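Local coordinates for Cow rumen GH26 endo-mannanase (Metagenome, PDB 6UEH), which hydrolyses internal beta-1,4-mannosidic linkages of mannans such as galactomannan as a family GH26 endo-mannanase that carries an accessory CBM6-type domain, at the calcium ion site. Sequence-based numbering; all coordinates share one arbitrary frame.

The calcium ion site. Residues 13-15, 36-41, 126-127. With CA (calcium ion), chain B.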
loop_
_atom_site.group_PDB
_atom_site.type_symbol
_atom_site.label_atom_id
_atom_site.label_comp_id
_atom_site.label_asym_id
_atom_site.label_seq_id
_atom_site.Cartn_x
_atom_site.Cartn_y
_atom_site.Cartn_z
ATOM N N GLU A 13 2.412 36.362 -0.852
ATOM C CA GLU A 13 1.615 36.749 0.299
ATOM C C GLU A 13 0.208 36.219 0.066
ATOM O O GLU A 13 -0.380 36.461 -0.985
ATOM C CB GLU A 13 1.611 38.267 0.485
ATOM C CG GLU A 13 2.993 38.875 0.673
ATOM C CD GLU A 13 3.605 38.549 2.024
ATOM O OE1 GLU A 13 2.862 38.106 2.924
ATOM O OE2 GLU A 13 4.831 38.734 2.188
ATOM N N ALA A 14 -0.326 35.476 1.029
ATOM C CA ALA A 14 -1.628 34.845 0.835
ATOM C C ALA A 14 -2.728 35.892 0.704
ATOM O O ALA A 14 -3.735 35.661 0.036
ATOM C CB ALA A 14 -1.933 33.891 1.968
ATOM N N GLU A 15 -2.522 37.052 1.325
ATOM C CA GLU A 15 -3.493 38.138 1.238
ATOM C C GLU A 15 -3.600 38.684 -0.187
ATOM O O GLU A 15 -4.542 39.408 -0.510
ATOM C CB GLU A 15 -3.140 39.270 2.213
ATOM C CG GLU A 15 -1.756 39.891 2.024
ATOM C CD GLU A 15 -0.690 39.225 2.879
ATOM O OE1 GLU A 15 -0.870 38.046 3.251
ATOM O OE2 GLU A 15 0.325 39.886 3.189
ATOM N N TYR A 36 3.292 38.572 11.071
ATOM C CA TYR A 36 3.000 38.170 9.703
ATOM C C TYR A 36 3.911 38.902 8.723
ATOM O O TYR A 36 4.450 39.969 9.034
ATOM C CB TYR A 36 1.527 38.429 9.351
ATOM C CG TYR A 36 1.017 39.809 9.714
ATOM C CD1 TYR A 36 1.489 40.946 9.064
ATOM C CD2 TYR A 36 0.043 39.972 10.692
ATOM C CE1 TYR A 36 1.017 42.208 9.392
ATOM C CE2 TYR A 36 -0.436 41.227 11.023
ATOM C CZ TYR A 36 0.054 42.340 10.372
ATOM O OH TYR A 36 -0.421 43.588 10.701
ATOM N N SER A 37 4.090 38.317 7.546
ATOM C CA SER A 37 4.833 38.961 6.476
ATOM C C SER A 37 3.892 39.869 5.687
ATOM O O SER A 37 2.700 39.593 5.582
ATOM C CB SER A 37 5.475 37.914 5.562
ATOM O OG SER A 37 6.222 38.523 4.527
ATOM N N GLY A 38 4.425 40.958 5.145
ATOM C CA GLY A 38 3.618 41.871 4.357
ATOM C C GLY A 38 2.617 42.657 5.186
ATOM O O GLY A 38 2.861 42.954 6.356
ATOM N N LYS A 39 1.480 42.985 4.583
ATOM C CA LYS A 39 0.502 43.861 5.221
ATOM C C LYS A 39 -0.449 43.111 6.148
ATOM O O LYS A 39 -1.181 43.723 6.923
ATOM C CB LYS A 39 -0.299 44.617 4.159
ATOM C CG LYS A 39 0.535 45.577 3.327
ATOM C CD LYS A 39 -0.316 46.304 2.300
ATOM C CE LYS A 39 0.507 47.323 1.526
ATOM N NZ LYS A 39 -0.307 48.032 0.499
ATOM N N GLY A 40 -0.441 41.786 6.067
ATOM C CA GLY A 40 -1.302 40.983 6.917
ATOM C C GLY A 40 -1.381 39.534 6.489
ATOM O O GLY A 40 -0.371 38.915 6.160
ATOM N N PHE A 41 -2.591 38.983 6.496
ATOM C CA PHE A 41 -2.782 37.600 6.083
ATOM C C PHE A 41 -4.161 37.375 5.477
ATOM O O PHE A 41 -5.033 38.242 5.545
ATOM C CB PHE A 41 -2.568 36.651 7.268
ATOM C CG PHE A 41 -3.502 36.893 8.427
ATOM C CD1 PHE A 41 -4.720 36.232 8.506
ATOM C CD2 PHE A 41 -3.153 37.768 9.444
ATOM C CE1 PHE A 41 -5.574 36.448 9.571
ATOM C CE2 PHE A 41 -4.003 37.985 10.517
ATOM C CZ PHE A 41 -5.216 37.325 10.580
ATOM N N ASP A 126 -0.537 33.284 5.973
ATOM C CA ASP A 126 0.334 34.451 5.862
ATOM C C ASP A 126 1.028 34.480 4.506
ATOM O O ASP A 126 0.911 35.448 3.757
ATOM C CB ASP A 126 1.369 34.450 6.990
ATOM C CG ASP A 126 2.285 35.661 6.949
ATOM O OD1 ASP A 126 1.893 36.694 6.366
ATOM O OD2 ASP A 126 3.399 35.583 7.510
ATOM N N THR A 127 1.765 33.414 4.210
ATOM C CA THR A 127 2.415 33.246 2.916
ATOM C C THR A 127 2.230 31.818 2.418
ATOM O O THR A 127 1.922 30.914 3.195
ATOM C CB THR A 127 3.925 33.551 2.979
ATOM O OG1 THR A 127 4.547 32.677 3.927
ATOM C CG2 THR A 127 4.178 34.999 3.386
HETATM CA CA CA B . 1.217 38.007 4.596
#
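Seven protein oxygens from three separate stretches of chain hold the calcium ion; a water or weak ligand could still add to that count. Glu15 chelates the ion in bidentate fashion, OE1 and OE2 of its carboxylate each 2.5 Å from the calcium, so the metal sits almost symmetrically across the fork of the group. Its CG is flanked by both the backbone N and the carbonyl carbon (chi1 58°), and a bend at chi2 turns the carboxylate back toward the ion. Glu13 binds through one oxygen, OE1, 2.3 Å from the calcium. Here CG is anti to the carbonyl carbon (chi1 -59°), and the chain again bends at chi2. Asp126 grips twice, by different means: its carboxylate OD1 lies 2.3 Å from the calcium, while its own backbone O makes a longer bond of 2.7 Å. With CG anti to the backbone N (chi1 -179°), the side chain stays beside its carbonyl, and both oxygens can reach one ion. The loop holding residues 36-41 adds the carbonyl oxygens of Ser37 and Gly40.

Ser37, already a ligand through its carbonyl oxygen, also positions two of the carboxylates. Its OG donates to Glu13 OE2 at 2.7 Å, meeting the syn lone pair of the oxygen that does not bind metal and so helping fix the carboxylate's rotation. Its backbone N makes a well-aligned bond to Asp126 OD2 at 2.8 Å, again on the syn side, leaving OD1 turned to the metal. Farther out, Gly40 CA packs over one face of the Tyr36 ring, toward its rim, a contact that may help hold the loop's shape. Three carboxylates around a divalent ion should leave the cluster negative overall, so the metal probably offsets their mutual repulsion. By tying the end of strand 10-13 and the 3-10 helix 14-16 to the 36-41 loop and to Asp126, at the turn between strands 123-125 and 127-132, the calcium most likely has a structural role, stabilising the CBM6-type beta-sandwich on its side away from the catalytic domain.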